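Local coordinates for RagA protein (Porphyromonas gingivalis, PDB 6SLN) that probably imports peptides across the bacterial outer membrane as a TonB-dependent transporter, working with a second protein chain in a four-chain assembly, at residues P790-M795 / E833-K838; R470-R475 / R489-Y494; R928-K933 / M957-L962. All blocks are in the same frame, centred on the assembly; numbering follows the deposited sequence.

Contact 1 (P790-M795 / E833-K838)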
loop_
_atom_site.group_PDB
_atom_site.type_symbol
_atom_site.label_atom_id
_atom_site.label_comp_id
_atom_site.label_asym_id
_atom_site.label_seq_id
_atom_site.Cartn_x
_atom_site.Cartn_y
_atom_site.Cartn_z
ATOM N N PRO A 790 -15.288 38.510 23.766
ATOM C CA PRO A 790 -14.660 37.709 22.705
ATOM C C PRO A 790 -13.582 36.799 23.269
ATOM O O PRO A 790 -13.081 36.991 24.382
ATOM C CB PRO A 790 -14.051 38.758 21.768
ATOM C CG PRO A 790 -13.876 39.971 22.637
ATOM C CD PRO A 790 -15.052 39.950 23.579
ATOM N N ASN A 791 -13.275 35.759 22.489
ATOM C CA ASN A 791 -12.070 34.964 22.702
ATOM C C ASN A 791 -10.904 35.909 22.936
ATOM O O ASN A 791 -10.557 36.706 22.057
ATOM C CB ASN A 791 -11.821 34.091 21.469
ATOM C CG ASN A 791 -10.766 33.024 21.694
ATOM O OD1 ASN A 791 -10.320 32.806 22.824
ATOM N ND2 ASN A 791 -10.362 32.352 20.621
ATOM N N SER A 792 -10.347 35.863 24.143
ATOM C CA SER A 792 -9.398 36.873 24.589
ATOM C C SER A 792 -8.145 36.222 25.164
ATOM O O SER A 792 -8.119 35.024 25.464
ATOM C CB SER A 792 -10.038 37.810 25.627
ATOM O OG SER A 792 -11.067 38.583 25.025
ATOM N N PHE A 793 -7.087 37.025 25.289
ATOM C CA PHE A 793 -5.839 36.507 25.831
ATOM C C PHE A 793 -5.903 36.451 27.356
ATOM O O PHE A 793 -6.705 37.133 28.002
ATOM C CB PHE A 793 -4.644 37.341 25.347
ATOM C CG PHE A 793 -4.241 37.028 23.934
ATOM C CD1 PHE A 793 -3.477 35.894 23.653
ATOM C CD2 PHE A 793 -4.667 37.825 22.878
ATOM C CE1 PHE A 793 -3.120 35.582 22.368
ATOM C CE2 PHE A 793 -4.318 37.505 21.577
ATOM C CZ PHE A 793 -3.538 36.384 21.329
ATOM N N TYR A 794 -5.051 35.610 27.930
ATOM C CA TYR A 794 -5.143 35.319 29.356
ATOM C C TYR A 794 -3.733 35.057 29.862
ATOM O O TYR A 794 -3.119 34.044 29.498
ATOM C CB TYR A 794 -6.070 34.125 29.612
ATOM C CG TYR A 794 -6.367 33.866 31.082
ATOM C CD1 TYR A 794 -5.583 32.980 31.827
ATOM C CD2 TYR A 794 -7.423 34.513 31.728
ATOM C CE1 TYR A 794 -5.847 32.741 33.163
ATOM C CE2 TYR A 794 -7.699 34.281 33.068
ATOM C CZ TYR A 794 -6.904 33.393 33.782
ATOM O OH TYR A 794 -7.157 33.156 35.119
ATOM N N MET A 795 -3.228 35.968 30.693
ATOM C CA MET A 795 -1.864 35.868 31.200
ATOM C C MET A 795 -1.699 36.840 32.357
ATOM O O MET A 795 -2.548 37.704 32.597
ATOM C CB MET A 795 -0.829 36.163 30.114
ATOM C CG MET A 795 -1.097 37.429 29.320
ATOM S SD MET A 795 -0.231 37.393 27.741
ATOM C CE MET A 795 -1.236 36.283 26.774
ATOM N N GLU A 833 -2.790 35.544 36.537
ATOM C CA GLU A 833 -3.257 35.625 35.167
ATOM C C GLU A 833 -4.664 36.202 35.133
ATOM O O GLU A 833 -5.502 35.885 35.978
ATOM C CB GLU A 833 -3.203 34.244 34.518
ATOM C CG GLU A 833 -1.786 33.685 34.473
ATOM C CD GLU A 833 -1.692 32.328 33.814
ATOM O OE1 GLU A 833 -2.628 31.947 33.082
ATOM O OE2 GLU A 833 -0.669 31.645 34.033
ATOM N N THR A 834 -4.901 37.071 34.157
ATOM C CA THR A 834 -6.104 37.877 34.064
ATOM C C THR A 834 -6.585 37.861 32.620
ATOM O O THR A 834 -5.812 37.609 31.695
ATOM C CB THR A 834 -5.832 39.315 34.511
ATOM O OG1 THR A 834 -6.948 40.145 34.184
ATOM C CG2 THR A 834 -4.623 39.859 33.780
ATOM N N ARG A 835 -7.876 38.110 32.419
ATOM C CA ARG A 835 -8.328 38.307 31.052
ATOM C C ARG A 835 -7.787 39.632 30.537
ATOM O O ARG A 835 -7.790 40.644 31.243
ATOM C CB ARG A 835 -9.853 38.274 30.943
ATOM C CG ARG A 835 -10.308 37.817 29.548
ATOM C CD ARG A 835 -11.632 38.407 29.060
ATOM N NE ARG A 835 -11.637 39.867 29.013
ATOM C CZ ARG A 835 -12.098 40.633 30.000
ATOM N NH1 ARG A 835 -12.075 41.960 29.893
ATOM N NH2 ARG A 835 -12.575 40.065 31.103
ATOM N N ILE A 836 -7.306 39.614 29.303
ATOM C CA ILE A 836 -6.695 40.775 28.671
ATOM C C ILE A 836 -7.655 41.328 27.629
ATOM O O ILE A 836 -8.263 40.568 26.869
ATOM C CB ILE A 836 -5.335 40.395 28.051
ATOM C CG1 ILE A 836 -4.464 39.751 29.129
ATOM C CG2 ILE A 836 -4.678 41.579 27.379
ATOM C CD1 ILE A 836 -3.978 40.731 30.185
ATOM N N ASP A 837 -7.795 42.653 27.593
ATOM C CA ASP A 837 -8.685 43.275 26.617
ATOM C C ASP A 837 -8.030 43.327 25.237
ATOM O O ASP A 837 -7.933 44.394 24.621
ATOM C CB ASP A 837 -9.088 44.677 27.075
ATOM C CG ASP A 837 -10.386 45.151 26.439
ATOM O OD1 ASP A 837 -11.220 44.298 26.046
ATOM O OD2 ASP A 837 -10.566 46.388 26.336
ATOM N N LYS A 838 -7.573 42.180 24.747
ATOM C CA LYS A 838 -7.027 42.057 23.405
ATOM C C LYS A 838 -7.589 40.772 22.833
ATOM O O LYS A 838 -7.507 39.729 23.491
ATOM C CB LYS A 838 -5.498 42.025 23.429
ATOM C CG LYS A 838 -4.832 43.286 23.985
ATOM C CD LYS A 838 -3.345 43.063 24.252
ATOM C CE LYS A 838 -2.691 44.242 24.969
ATOM N NZ LYS A 838 -1.848 43.778 26.127
#

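Contact 2 (R470-R475 / R489-Y494)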
loop_
_atom_site.group_PDB
_atom_site.type_symbol
_atom_site.label_atom_id
_atom_site.label_comp_id
_atom_site.label_asym_id
_atom_site.label_seq_id
_atom_site.Cartn_x
_atom_site.Cartn_y
_atom_site.Cartn_z
ATOM N N ARG A 470 0.134 9.263 -5.027
ATOM C CA ARG A 470 1.180 8.361 -4.585
ATOM C C ARG A 470 2.290 9.202 -3.973
ATOM O O ARG A 470 2.754 10.180 -4.577
ATOM C CB ARG A 470 1.708 7.516 -5.749
ATOM C CG ARG A 470 0.710 6.438 -6.197
ATOM C CD ARG A 470 0.687 5.304 -5.197
ATOM N NE ARG A 470 1.804 4.387 -5.397
ATOM C CZ ARG A 470 2.957 4.452 -4.725
ATOM N NH1 ARG A 470 3.142 5.389 -3.800
ATOM N NH2 ARG A 470 3.928 3.575 -4.960
ATOM N N THR A 471 2.681 8.856 -2.765
ATOM C CA THR A 471 3.841 9.474 -2.163
ATOM C C THR A 471 4.858 8.385 -1.917
ATOM O O THR A 471 4.511 7.211 -1.719
ATOM C CB THR A 471 3.517 10.198 -0.861
ATOM O OG1 THR A 471 3.074 9.249 0.118
ATOM C CG2 THR A 471 2.448 11.198 -1.116
ATOM N N SER A 472 6.117 8.795 -1.959
ATOM C CA SER A 472 7.240 7.887 -1.878
ATOM C C SER A 472 8.271 8.537 -0.988
ATOM O O SER A 472 8.570 9.722 -1.148
ATOM C CB SER A 472 7.823 7.604 -3.264
ATOM O OG SER A 472 8.816 6.617 -3.135
ATOM N N SER A 473 8.805 7.771 -0.056
ATOM C CA SER A 473 9.718 8.326 0.924
ATOM C C SER A 473 10.784 7.286 1.238
ATOM O O SER A 473 10.482 6.094 1.371
ATOM C CB SER A 473 8.950 8.763 2.184
ATOM O OG SER A 473 9.732 8.590 3.352
ATOM N N LYS A 474 12.033 7.737 1.351
ATOM C CA LYS A 474 13.144 6.824 1.564
ATOM C C LYS A 474 14.041 7.324 2.685
ATOM O O LYS A 474 14.197 8.531 2.890
ATOM C CB LYS A 474 13.980 6.643 0.278
ATOM C CG LYS A 474 13.360 5.681 -0.729
ATOM C CD LYS A 474 14.330 5.342 -1.825
ATOM C CE LYS A 474 13.693 5.562 -3.169
ATOM N NZ LYS A 474 14.400 4.792 -4.218
ATOM N N ARG A 475 14.620 6.371 3.406
ATOM C CA ARG A 475 15.765 6.590 4.290
ATOM C C ARG A 475 16.955 5.882 3.641
ATOM O O ARG A 475 17.042 4.651 3.677
ATOM C CB ARG A 475 15.485 6.047 5.688
ATOM C CG ARG A 475 15.842 6.990 6.785
ATOM C CD ARG A 475 15.608 6.446 8.219
ATOM N NE ARG A 475 14.217 6.074 8.512
ATOM C CZ ARG A 475 13.178 6.909 8.577
ATOM N NH1 ARG A 475 13.328 8.213 8.372
ATOM N NH2 ARG A 475 11.968 6.424 8.844
ATOM N N ARG A 489 12.033 2.599 3.424
ATOM C CA ARG A 489 11.243 3.153 2.344
ATOM C C ARG A 489 9.786 3.018 2.739
ATOM O O ARG A 489 9.409 2.026 3.368
ATOM C CB ARG A 489 11.525 2.414 1.043
ATOM C CG ARG A 489 10.697 2.902 -0.112
ATOM C CD ARG A 489 11.096 2.222 -1.394
ATOM N NE ARG A 489 10.521 2.882 -2.557
ATOM C CZ ARG A 489 10.813 2.546 -3.809
ATOM N NH1 ARG A 489 11.675 1.559 -4.041
ATOM N NH2 ARG A 489 10.237 3.184 -4.823
ATOM N N ARG A 490 8.980 4.021 2.389
ATOM C CA ARG A 490 7.551 4.008 2.687
ATOM C C ARG A 490 6.806 4.475 1.449
ATOM O O ARG A 490 7.205 5.453 0.809
ATOM C CB ARG A 490 7.208 4.892 3.912
ATOM C CG ARG A 490 5.718 5.256 4.076
ATOM C CD ARG A 490 5.289 5.366 5.551
ATOM N NE ARG A 490 6.200 6.166 6.360
ATOM C CZ ARG A 490 6.425 7.473 6.194
ATOM N NH1 ARG A 490 5.801 8.156 5.238
ATOM N NH2 ARG A 490 7.294 8.107 6.981
ATOM N N GLU A 491 5.756 3.751 1.090
ATOM C CA GLU A 491 4.941 4.087 -0.065
ATOM C C GLU A 491 3.480 4.195 0.355
ATOM O O GLU A 491 2.971 3.369 1.133
ATOM C CB GLU A 491 5.085 3.036 -1.168
ATOM C CG GLU A 491 6.490 2.825 -1.595
ATOM C CD GLU A 491 6.909 3.806 -2.655
ATOM O OE1 GLU A 491 6.026 4.359 -3.336
ATOM O OE2 GLU A 491 8.132 4.012 -2.813
ATOM N N ARG A 492 2.795 5.189 -0.194
ATOM C CA ARG A 492 1.442 5.481 0.230
ATOM C C ARG A 492 0.575 5.735 -0.982
ATOM O O ARG A 492 1.037 6.274 -1.997
ATOM C CB ARG A 492 1.389 6.711 1.140
ATOM C CG ARG A 492 1.567 6.389 2.595
ATOM C CD ARG A 492 1.852 7.632 3.315
ATOM N NE ARG A 492 2.153 7.390 4.718
ATOM C CZ ARG A 492 2.633 8.331 5.521
ATOM N NH1 ARG A 492 2.854 9.540 5.031
ATOM N NH2 ARG A 492 2.885 8.064 6.795
ATOM N N ALA A 493 -0.702 5.391 -0.843
ATOM C CA ALA A 493 -1.679 5.620 -1.896
ATOM C C ALA A 493 -2.917 6.206 -1.257
ATOM O O ALA A 493 -3.498 5.586 -0.362
ATOM C CB ALA A 493 -2.010 4.324 -2.638
ATOM N N TYR A 494 -3.303 7.400 -1.709
ATOM C CA TYR A 494 -4.450 8.147 -1.205
ATOM C C TYR A 494 -5.494 8.209 -2.301
ATOM O O TYR A 494 -5.142 8.368 -3.482
ATOM C CB TYR A 494 -4.076 9.601 -0.836
ATOM C CG TYR A 494 -3.008 9.822 0.224
ATOM C CD1 TYR A 494 -1.653 9.709 -0.075
ATOM C CD2 TYR A 494 -3.359 10.216 1.509
ATOM C CE1 TYR A 494 -0.684 9.936 0.903
ATOM C CE2 TYR A 494 -2.403 10.448 2.481
ATOM C CZ TYR A 494 -1.073 10.303 2.180
ATOM O OH TYR A 494 -0.141 10.527 3.163
HETATM O O HOH W 1 2.713 10.556 2.655
#

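Contact 3 (R928-K933 / M957-L962)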
loop_
_atom_site.group_PDB
_atom_site.type_symbol
_atom_site.label_atom_id
_atom_site.label_comp_id
_atom_site.label_asym_id
_atom_site.label_seq_id
_atom_site.Cartn_x
_atom_site.Cartn_y
_atom_site.Cartn_z
ATOM N N ARG A 928 0.029 45.281 4.623
ATOM C CA ARG A 928 0.871 44.623 3.637
ATOM C C ARG A 928 0.529 45.147 2.254
ATOM O O ARG A 928 -0.633 45.100 1.834
ATOM C CB ARG A 928 0.704 43.109 3.694
ATOM C CG ARG A 928 1.943 42.356 3.249
ATOM C CD ARG A 928 1.999 41.015 3.958
ATOM N NE ARG A 928 3.055 40.965 4.953
ATOM C CZ ARG A 928 3.215 39.989 5.839
ATOM N NH1 ARG A 928 2.373 38.966 5.866
ATOM N NH2 ARG A 928 4.231 40.044 6.702
ATOM N N LEU A 929 1.531 45.667 1.561
ATOM C CA LEU A 929 1.412 45.900 0.129
ATOM C C LEU A 929 1.403 44.528 -0.514
ATOM O O LEU A 929 2.450 43.911 -0.689
ATOM C CB LEU A 929 2.563 46.759 -0.378
ATOM C CG LEU A 929 2.574 47.049 -1.874
ATOM C CD1 LEU A 929 1.207 47.514 -2.342
ATOM C CD2 LEU A 929 3.644 48.080 -2.218
ATOM N N LYS A 930 0.210 44.012 -0.812
ATOM C CA LYS A 930 0.104 42.637 -1.293
ATOM C C LYS A 930 0.539 42.512 -2.742
ATOM O O LYS A 930 1.215 41.550 -3.110
ATOM C CB LYS A 930 -1.321 42.128 -1.130
ATOM C CG LYS A 930 -1.664 41.756 0.277
ATOM C CD LYS A 930 -2.214 40.354 0.332
ATOM C CE LYS A 930 -1.105 39.315 0.484
ATOM N NZ LYS A 930 -0.628 39.225 1.887
ATOM N N ASN A 931 0.196 43.486 -3.567
ATOM C CA ASN A 931 0.455 43.384 -4.989
ATOM C C ASN A 931 0.833 44.757 -5.512
ATOM O O ASN A 931 0.150 45.745 -5.226
ATOM C CB ASN A 931 -0.785 42.837 -5.713
ATOM C CG ASN A 931 -0.595 42.726 -7.207
ATOM O OD1 ASN A 931 -0.089 41.724 -7.699
ATOM N ND2 ASN A 931 -1.020 43.752 -7.940
ATOM N N LEU A 932 1.936 44.820 -6.244
ATOM C CA LEU A 932 2.311 46.001 -7.005
ATOM C C LEU A 932 2.692 45.522 -8.395
ATOM O O LEU A 932 3.451 44.553 -8.537
ATOM C CB LEU A 932 3.458 46.762 -6.333
ATOM C CG LEU A 932 3.808 48.148 -6.883
ATOM C CD1 LEU A 932 2.702 49.166 -6.644
ATOM C CD2 LEU A 932 5.109 48.608 -6.258
ATOM N N LYS A 933 2.130 46.151 -9.420
ATOM C CA LYS A 933 2.354 45.670 -10.775
ATOM C C LYS A 933 2.429 46.845 -11.733
ATOM O O LYS A 933 1.493 47.644 -11.827
ATOM C CB LYS A 933 1.260 44.688 -11.207
ATOM C CG LYS A 933 1.403 44.185 -12.636
ATOM C CD LYS A 933 0.161 43.442 -13.098
ATOM C CE LYS A 933 0.297 41.946 -12.898
ATOM N NZ LYS A 933 -0.545 41.152 -13.853
ATOM N N MET A 957 6.188 42.705 -11.472
ATOM C CA MET A 957 5.277 42.463 -10.367
ATOM C C MET A 957 6.029 42.131 -9.084
ATOM O O MET A 957 7.065 41.461 -9.108
ATOM C CB MET A 957 4.306 41.328 -10.708
ATOM C CG MET A 957 3.102 41.329 -9.819
ATOM S SD MET A 957 2.444 39.702 -9.698
ATOM C CE MET A 957 3.845 38.906 -8.975
ATOM N N ALA A 958 5.491 42.604 -7.960
ATOM C CA ALA A 958 5.971 42.247 -6.632
ATOM C C ALA A 958 4.798 41.812 -5.756
ATOM O O ALA A 958 3.708 42.394 -5.829
ATOM C CB ALA A 958 6.705 43.428 -5.980
ATOM N N ARG A 959 5.010 40.785 -4.934
ATOM C CA ARG A 959 4.024 40.357 -3.942
ATOM C C ARG A 959 4.633 40.498 -2.556
ATOM O O ARG A 959 5.773 40.069 -2.336
ATOM C CB ARG A 959 3.551 38.905 -4.146
ATOM C CG ARG A 959 2.469 38.478 -3.115
ATOM C CD ARG A 959 2.018 36.992 -3.230
ATOM N NE ARG A 959 2.752 36.159 -2.288
ATOM C CZ ARG A 959 2.235 35.656 -1.178
ATOM N NH1 ARG A 959 0.971 35.895 -0.900
ATOM N NH2 ARG A 959 2.977 34.918 -0.348
ATOM N N ASN A 960 3.860 41.086 -1.628
ATOM C CA ASN A 960 4.316 41.375 -0.260
ATOM C C ASN A 960 5.589 42.225 -0.253
ATOM O O ASN A 960 6.489 42.021 0.565
ATOM C CB ASN A 960 4.523 40.089 0.540
ATOM C CG ASN A 960 3.221 39.399 0.893
ATOM O OD1 ASN A 960 2.146 39.997 0.821
ATOM N ND2 ASN A 960 3.314 38.128 1.277
ATOM N N LEU A 961 5.656 43.190 -1.174
ATOM C CA LEU A 961 6.814 44.074 -1.281
ATOM C C LEU A 961 7.146 44.768 0.040
ATOM O O LEU A 961 8.325 44.940 0.371
ATOM C CB LEU A 961 6.555 45.113 -2.370
ATOM C CG LEU A 961 7.655 46.096 -2.733
ATOM C CD1 LEU A 961 8.942 45.358 -3.073
ATOM C CD2 LEU A 961 7.193 46.936 -3.907
ATOM N N LEU A 962 6.126 45.187 0.798
ATOM C CA LEU A 962 6.339 45.863 2.073
ATOM C C LEU A 962 5.334 45.394 3.110
ATOM O O LEU A 962 4.148 45.226 2.812
ATOM C CB LEU A 962 6.212 47.394 1.969
ATOM C CG LEU A 962 6.915 48.196 0.876
ATOM C CD1 LEU A 962 6.147 49.485 0.617
ATOM C CD2 LEU A 962 8.382 48.488 1.224
#

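Contact 1 (P790-M795 / E833-K838)
P790 starts the segment with a backbone O that takes a hydrogen bond from S792 OG (2.6 Å), the hydroxyl meeting the carbonyl from above its plane. N791 packs on a bound peptide. S792 meets R835 through its CB, 3.8 Å from R835 CD, where the arginine chain bends back; the R835 guanidinium also makes a cation-pi contact with Y789. At F793 the backbone grips two residues: F793 N donates to K838 O nearly along the C=O axis, while I836 N donates to F793 O at 2.9 Å. The inverse gamma turn centred on D837 lies between these two partners. F793 CB sits against I836 CB, and the phenyl ring presents its edge to K838 O while packing on W870, I872 and L921. Y794, with CG anti to its backbone N (chi1 -172°), lays one ring face over the E833-T834 peptide; its CE1 lies 3.3 Å from E833 OE1, and ring and carboxylate planes are 67° apart. M795 closes the ladder, M795 N donating to T834 O (3.2 Å) and T834 N to M795 O (2.9 Å). The M795 and I836 side chains cross almost at right angles, M795 CG 4.1 Å from I836 CG1. Strands 792-795 and 833-836 run antiparallel at 161° in a six-stranded antiparallel sheet inserted between barrel strands 752-764 and 844-853, a folded loop elaboration such as TonB-dependent receptors carry on their extracellular side.

Contact 2 (R470-R475 / R489-Y494)
On one face E491 is held between R470 and R489. Bent at chi2 and chi3, R470 reaches E491 OE1 end-on with two nitrogens, NH2 at 2.8 Å and NH1 at 3.1 Å; the guanidinium stands 88° to the carboxylate, with OE1 in the guanidinium plane. E491 OE2 takes S472 OG (2.7 Å) from above the carboxylate plane and R489 NE (2.7 Å) on its anti lone pair. Four bonds thus fix the carboxylate and probably keep it ionised. R470 NH1 also shares R492 O with T471 N. The ladder is regular, antiparallel at 172°, and belongs to the barrel hairpin of strands 456-475 and 487-510. Here R470 and E491 pack on I533 of the second RagA subunit, and R489 has further partners in M546 O and an acidic side chain of another protein's chain. The opposite face is looser, with fewer direct side-chain bonds, and partly exposed at S473, R490 and R492. A water bridges T471 OG1 (2.9 Å) and Y494 OH (2.9 Å) and accepts from R492 NH1 at the guanidinium edge; R492 NE is paired with E561. R490 folds its NH1 over the R492 guanidinium face, whereas S473 CB stays 4.0 Å from R490 O.

Contact 3 (R928-K933 / M957-L962)
The two strands pair antiparallel, regularly between L932 and A958, then less evenly where segment 957-962 turns a corner at R959 and N960. L932 N donates to A958 O (3.0 Å, N-H...O 166°) and A958 N returns the bond to L932 O (2.9 Å). Beyond this pair N960 N still reaches K930 O, from above the carbonyl plane, and L929 N donates to L962 O. N960 makes the corner with left-handed backbone angles (phi 56°, psi 39°). Its side chain lies alongside that of K930, which is bent at three torsions so that NZ meets N960 OD1 in the amide plane, on a lone pair (3.1 Å). R928 crosses the same amide obliquely, its CD 3.3 Å from N960 OD1. The other amide atom, N960 ND2, sits 3.5 Å above the centre of the R959 guanidinium and donates to S986 O. K930 and N931 face D862 of the neighbouring barrel strand 857-873 as a classic beta bulge. Nearby charges are matched by acids and amides: R959 NH1 forms a salt bridge with D120 and K930 NZ a hydrogen bond with Q123, both in the plug domain, while R928 NH2 pairs with D971. On the same face as R959, the M957 and N931 side chains cross at about a right angle, M957 SD 3.8 Å from N931 OD1. L929, L932 and L962 lie on the other face, where L961 CD2 also reaches L932 CD2 (3.6 Å); the L929 side chain lies alongside those of L961 and L962, its CD2 4.0 Å from L962 CD1.

Overall arrangement
Along the chain the contacts come in series: 470-475/489-494 first, then 790-795/833-838, then 928-933/957-962. Contacts 2 and 3 belong to the wall of the transmembrane barrel, formed by strands 456-475 with 487-510 and 921-937 with 951-964, with centres 37 Å apart. Contact 1 belongs to a separate antiparallel sheet inserted between two barrel strands; its centre is 44 Å from that of contact 2 and 34 Å from that of contact 3. No two touch, the nearest atoms of contacts 1 and 3 being about 17 Å apart. They sample three settings of one transporter: an inserted sheet that touches the bound peptide at N791, the dimer interface and the wall facing the plug.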